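Local coordinates for protein gamma-glutamyltransferase 1 Threonine peptidase. MEROPS family T03 (Pseudomonas nitroreducens, PDB 7D9E) that transfers the gamma-glutamyl group of glutathione and related compounds to amino acids or peptides, or to water, at residues 104-107 with 108-112; 146-149 with 150-153; 158-161 with 162-166. All blocks are in the same frame, centred on the assembly; numbering follows the deposited sequence.

Contact 1: 104-107 with 108-112; sequences VLNN and VYDFH. With GOL (glycerol), chain E.
Asn-106 meets Asp-110 one turn on through both backbone and ligand. Its carbonyl oxygen is gripped by two N-H groups: Asp-110 N at 2.8 Å, tilted 31° from the carbonyl plane, and Phe-111 N at 3.0 Å, nearly in line with the C=O bond. Its amide oxygen OD1 accepts a 2.6 Å hydrogen bond from O1 of a glycerol, probably left from crystallisation, whose O2 donates to Asp-110 OD1, also at 2.6 Å; ND2 bonds to Tyr-299 OH of the large subunit. Val-108 packs back on Val-104, one turn earlier: Val-108 CG2, anti to the carbonyl carbon and beside its own backbone N, sits 3.4 Å from Val-104 O, which also accepts from Val-108 N. The doubly used carbonyl of Asn-106 lies at the C-terminal end of helix 97-109, where an i to i+5 bond joins the i to i+4 one, and His-112 turns to positive phi (59°). Asn-107 faces the next helix, its ND2 bonded to Ala-118 O, while its OD1 approaches Phe-111 CD2 at 4.0 Å, amide and ring planes 62° apart. Asp-110 OD2 forms a salt bridge with Lys-282 of the large subunit, and an alanine here would probably leave that lysine without its charged mate and the glycerol O2 without this acceptor. Leu-105 CD2 lies 4.0 Å from Tyr-109 CE2, the two side chains pointing the same way.

Contact 2: 146-149 with 150-153; sequences VADE and LKAM
Leu-150 lies alongside Val-146, the two side chains pointing the same way, and its CD1 meets Val-146 CG1 at 4.0 Å. The torsions account for the match: Val-146 CG1 is anti to its backbone N (chi1 172°), whereas Leu-150 CG stands anti to its carbonyl carbon and beside its own N, which brings CG back over the preceding turn to 3.3 Å from Val-146 O. That carbonyl accepts Leu-150 N in a nearly straight bond, with an angle of 169° at the hydrogen. The same pattern repeats one residue on: Lys-151 N donates to Ala-147 O at 2.9 Å, and the lysine CG rests 3.3 Å from that oxygen. Farther out, Lys-151 NZ ends 4.9 Å from Asp-148 OD1. Opposite charges at this separation make no contact, although a weak electrostatic attraction is likely. Glu-149 O receives Met-153 N, and the methionine CG comes within 3.3 Å of the same oxygen; the glutamate side chain packs on Ala-297 of the large subunit. Ala-152 N closes on Asp-148 O at 2.9 Å, its angle at the hydrogen lower, 151°. The faces of the helix have different neighbours. Ala-147 and Lys-151 touch Leu-157 of the following strand, while Val-146, Leu-150 and Met-153 pack on Asn-295, Ile-300 and His-301 of the large subunit. Away from the substrate pocket, these i to i+4 contacts build the helix 144-153 that links the parallel strands 133-136 and 156-159, a beta-alpha-beta crossover.

Contact 3: 158-161 with 162-166; sequences EDQG and WNMGD
The carboxamide of Gln-160 stacks over one face of the Trp-162 indole, the two planes 18° apart, with NE2 3.5 Å above the ring plane and offset toward its rim. Further back along the glutamine, CG forms a CH-pi contact with the five-membered ring, 4.0 Å from its centroid and almost on the ring normal. Near the pyrrole side, Gln-160 O lies 3.1 Å from Trp-162 CD1; the same oxygen approaches NE1, but at too poor an angle for a hydrogen bond. The amide is held flat by NE2 donating to Trp-162 O at 2.9 Å. The acceptor lies in the plane of the glutamine amide, but the donor stands 40° above the carbonyl plane. Gln-160 OE1 accepts from Arg-96 NE, which fixes the other end of the amide. The backbone supports this fold-back: Asp-159 OD1 takes Gly-161 N at 3.0 Å in an Asx turn, and Gly-161 has positive phi, where a side chain would jam against the preceding carbonyl. Trp-162 CG sits between its backbone N and carbonyl carbon (chi1 48°), which swings the indole back over the glutamine. This loop, between strands 156-159 and 168-173, sets Trp-162 beside Gly-93, which lines the DON pocket. Because hydrogen bonds at both ends of the amide oppose its rotation, the glutamine probably offers the indole a fixed polar platform.

The three contacts follow one another along the chain without touching. Contacts 1 and 2 have centres about 24 Å apart, with nearest atoms about 12 Å apart; contact 3 comes to about 8 Å, nearest atoms, from each of them. Helix 144-153 of contact 2 leads directly into strand 156-159, from which contact 3 departs. Contact 3 is the one beside the active site: the side chain of Trp-162 lies about 4 Å from Gly-93, which lines the DON pocket, about 7 Å from the bound DON and about 8 Å from Thr-1, the probable nucleophile. Contact 1 is more remote, the side chain of Val-104 about 12 Å from Gly-93. Contacts 1 and 2 both meet the large subunit through their helices.

Contact 1: 104-107 with 108-112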
# COMPACT_ATOMS: atom_id res chain seq x y z
N VAL B 104 9.48 -8.93 7.57
CA VAL B 104 8.72 -9.20 8.79
C VAL B 104 8.34 -10.67 8.87
O VAL B 104 8.42 -11.29 9.94
CB VAL B 104 7.51 -8.26 8.92
CG1 VAL B 104 6.65 -8.66 10.12
CG2 VAL B 104 7.96 -6.80 9.08
N LEU B 105 7.90 -11.26 7.74
CA LEU B 105 7.56 -12.68 7.73
C LEU B 105 8.78 -13.53 8.09
O LEU B 105 8.67 -14.51 8.84
CB LEU B 105 7.00 -13.09 6.37
CG LEU B 105 5.65 -12.49 6.02
CD1 LEU B 105 5.33 -12.81 4.55
CD2 LEU B 105 4.55 -13.02 6.91
N ASN B 106 9.94 -13.20 7.52
CA ASN B 106 11.15 -13.93 7.88
C ASN B 106 11.43 -13.82 9.38
O ASN B 106 11.80 -14.80 10.02
CB ASN B 106 12.36 -13.40 7.12
CG ASN B 106 12.28 -13.67 5.63
OD1 ASN B 106 11.47 -14.46 5.17
ND2 ASN B 106 13.20 -13.07 4.89
N ASN B 107 11.23 -12.63 9.94
CA ASN B 107 11.51 -12.42 11.36
C ASN B 107 10.59 -13.24 12.25
O ASN B 107 11.02 -13.79 13.27
CB ASN B 107 11.36 -10.93 11.65
CG ASN B 107 12.40 -10.10 10.93
OD1 ASN B 107 13.33 -10.65 10.33
ND2 ASN B 107 12.27 -8.78 10.99
N VAL B 108 9.31 -13.32 11.88
CA VAL B 108 8.35 -14.10 12.65
C VAL B 108 8.55 -15.59 12.45
O VAL B 108 8.57 -16.36 13.42
CB VAL B 108 6.91 -13.68 12.28
CG1 VAL B 108 5.90 -14.62 12.89
CG2 VAL B 108 6.64 -12.24 12.68
N TYR B 109 8.67 -16.04 11.20
CA TYR B 109 8.59 -17.46 10.88
C TYR B 109 9.93 -18.18 10.80
O TYR B 109 9.97 -19.40 10.97
CB TYR B 109 7.81 -17.67 9.56
CG TYR B 109 6.35 -17.39 9.74
CD1 TYR B 109 5.53 -18.38 10.25
CD2 TYR B 109 5.79 -16.18 9.42
CE1 TYR B 109 4.18 -18.16 10.45
CE2 TYR B 109 4.44 -15.94 9.63
CZ TYR B 109 3.64 -16.93 10.13
OH TYR B 109 2.31 -16.76 10.36
N ASP B 110 11.01 -17.47 10.53
CA ASP B 110 12.33 -18.08 10.48
C ASP B 110 13.18 -17.74 11.69
O ASP B 110 13.83 -18.62 12.24
CB ASP B 110 13.06 -17.67 9.20
CG ASP B 110 12.37 -18.22 7.94
OD1 ASP B 110 11.42 -19.03 8.07
OD2 ASP B 110 12.77 -17.82 6.83
N PHE B 111 13.19 -16.48 12.13
CA PHE B 111 13.94 -16.13 13.33
C PHE B 111 13.12 -16.25 14.60
O PHE B 111 13.69 -16.18 15.70
CB PHE B 111 14.54 -14.73 13.19
CG PHE B 111 15.57 -14.65 12.11
CD1 PHE B 111 16.84 -15.15 12.30
CD2 PHE B 111 15.26 -14.08 10.88
CE1 PHE B 111 17.79 -15.10 11.31
CE2 PHE B 111 16.21 -14.02 9.87
CZ PHE B 111 17.48 -14.54 10.09
N HIS B 112 11.82 -16.49 14.49
CA HIS B 112 10.96 -16.77 15.63
C HIS B 112 10.98 -15.62 16.63
O HIS B 112 10.96 -15.82 17.85
CB HIS B 112 11.26 -18.13 16.24
CG HIS B 112 10.91 -19.26 15.32
ND1 HIS B 112 11.84 -20.12 14.78
CD2 HIS B 112 9.72 -19.62 14.77
CE1 HIS B 112 11.24 -20.99 13.98
NE2 HIS B 112 9.95 -20.70 13.97
C1 GOL E . 8.72 -16.40 5.06
O1 GOL E . 9.24 -15.44 4.21
C2 GOL E . 9.88 -17.32 5.47
O2 GOL E . 9.50 -18.20 6.49
C3 GOL E . 10.32 -18.09 4.21
O3 GOL E . 11.38 -18.97 4.59

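Contact 2: 146-149 with 150-153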
# COMPACT_ATOMS: atom_id res chain seq x y z
N VAL B 146 28.42 -4.27 9.53
CA VAL B 146 27.55 -4.76 8.47
C VAL B 146 27.61 -3.82 7.27
O VAL B 146 27.78 -4.26 6.12
CB VAL B 146 26.11 -4.95 8.98
CG1 VAL B 146 25.17 -5.28 7.82
CG2 VAL B 146 26.05 -6.06 10.02
N ALA B 147 27.51 -2.51 7.51
CA ALA B 147 27.64 -1.56 6.42
C ALA B 147 28.99 -1.71 5.73
O ALA B 147 29.06 -1.69 4.49
CB ALA B 147 27.48 -0.13 6.96
N ASP B 148 30.06 -1.85 6.50
CA ASP B 148 31.39 -1.89 5.90
C ASP B 148 31.56 -3.13 5.04
O ASP B 148 32.14 -3.06 3.95
CB ASP B 148 32.45 -1.83 6.99
CG ASP B 148 32.57 -0.44 7.62
OD1 ASP B 148 32.10 0.54 7.00
OD2 ASP B 148 33.15 -0.34 8.72
N GLU B 149 31.07 -4.28 5.51
CA GLU B 149 31.17 -5.48 4.69
C GLU B 149 30.35 -5.35 3.42
O GLU B 149 30.81 -5.73 2.34
CB GLU B 149 30.73 -6.72 5.46
CG GLU B 149 31.04 -7.97 4.62
CD GLU B 149 30.89 -9.27 5.36
OE1 GLU B 149 30.83 -9.23 6.60
OE2 GLU B 149 30.85 -10.32 4.69
N LEU B 150 29.12 -4.84 3.52
CA LEU B 150 28.31 -4.68 2.31
C LEU B 150 29.02 -3.78 1.31
O LEU B 150 29.02 -4.06 0.11
CB LEU B 150 26.94 -4.13 2.64
CG LEU B 150 26.00 -5.06 3.40
CD1 LEU B 150 24.80 -4.31 3.91
CD2 LEU B 150 25.58 -6.23 2.52
N LYS B 151 29.62 -2.69 1.78
CA LYS B 151 30.37 -1.81 0.88
C LYS B 151 31.56 -2.55 0.27
O LYS B 151 31.87 -2.37 -0.91
CB LYS B 151 30.82 -0.56 1.62
CG LYS B 151 29.66 0.39 1.94
CD LYS B 151 30.16 1.78 2.32
CE LYS B 151 29.82 2.13 3.74
NZ LYS B 151 29.80 3.61 3.94
N ALA B 152 32.21 -3.41 1.06
CA ALA B 152 33.32 -4.21 0.54
C ALA B 152 32.87 -5.19 -0.54
O ALA B 152 33.64 -5.48 -1.47
CB ALA B 152 34.00 -4.97 1.69
N MET B 153 31.64 -5.72 -0.44
CA MET B 153 31.11 -6.56 -1.51
C MET B 153 30.85 -5.78 -2.80
O MET B 153 30.78 -6.39 -3.88
CB MET B 153 29.80 -7.26 -1.11
CG MET B 153 29.80 -7.99 0.22
SD MET B 153 28.42 -9.13 0.43
CE MET B 153 28.67 -10.26 -0.93

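Contact 3: 158-161 with 162-166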
# COMPACT_ATOMS: atom_id res chain seq x y z
N GLU B 158 22.43 3.85 0.64
CA GLU B 158 21.80 5.15 0.59
C GLU B 158 20.69 5.26 1.62
O GLU B 158 19.81 4.39 1.71
CB GLU B 158 21.20 5.43 -0.80
N ASP B 159 20.72 6.35 2.40
CA ASP B 159 19.60 6.73 3.25
C ASP B 159 18.50 7.29 2.35
O ASP B 159 18.67 8.34 1.73
CB ASP B 159 20.08 7.80 4.23
CG ASP B 159 19.02 8.19 5.24
OD1 ASP B 159 17.83 7.89 5.03
OD2 ASP B 159 19.37 8.89 6.22
N GLN B 160 17.37 6.58 2.28
CA GLN B 160 16.30 6.98 1.36
C GLN B 160 15.52 8.21 1.80
O GLN B 160 14.80 8.78 0.98
CB GLN B 160 15.36 5.80 1.13
CG GLN B 160 14.48 5.44 2.29
CD GLN B 160 13.65 4.20 2.03
OE1 GLN B 160 13.89 3.46 1.07
NE2 GLN B 160 12.61 4.02 2.83
N GLY B 161 15.65 8.65 3.05
CA GLY B 161 15.07 9.91 3.47
C GLY B 161 13.64 9.83 3.94
O GLY B 161 12.96 10.85 4.01
N TRP B 162 13.16 8.63 4.23
CA TRP B 162 11.82 8.36 4.75
C TRP B 162 11.85 6.96 5.34
O TRP B 162 12.59 6.09 4.88
CB TRP B 162 10.74 8.57 3.68
CG TRP B 162 11.00 7.92 2.33
CD1 TRP B 162 11.76 8.45 1.32
CD2 TRP B 162 10.42 6.71 1.80
NE1 TRP B 162 11.74 7.62 0.23
CE2 TRP B 162 10.93 6.55 0.49
CE3 TRP B 162 9.55 5.75 2.31
CZ2 TRP B 162 10.59 5.47 -0.32
CZ3 TRP B 162 9.22 4.67 1.50
CH2 TRP B 162 9.73 4.54 0.20
N ASN B 163 11.09 6.77 6.41
CA ASN B 163 11.15 5.50 7.11
C ASN B 163 10.72 4.37 6.19
O ASN B 163 9.90 4.53 5.28
CB ASN B 163 10.37 5.57 8.43
CG ASN B 163 11.14 6.32 9.51
OD1 ASN B 163 12.35 6.65 9.35
ND2 ASN B 163 10.46 6.64 10.59
N MET B 164 11.29 3.20 6.44
CA MET B 164 11.14 2.02 5.59
C MET B 164 9.87 1.27 5.99
O MET B 164 9.90 0.18 6.55
CB MET B 164 12.38 1.15 5.75
CG MET B 164 12.42 -0.09 4.89
SD MET B 164 12.84 0.31 3.19
CE MET B 164 14.53 0.91 3.36
N GLY B 165 8.73 1.89 5.67
CA GLY B 165 7.45 1.30 5.99
C GLY B 165 6.91 1.72 7.34
O GLY B 165 7.46 2.56 8.06
N ASP B 166 5.76 1.13 7.67
CA ASP B 166 4.94 1.43 8.84
C ASP B 166 4.02 0.22 9.02
O ASP B 166 2.81 0.27 8.75
CB ASP B 166 4.23 2.76 8.72
CG ASP B 166 3.55 3.19 10.01
OD1 ASP B 166 3.86 2.63 11.08
OD2 ASP B 166 2.76 4.14 9.95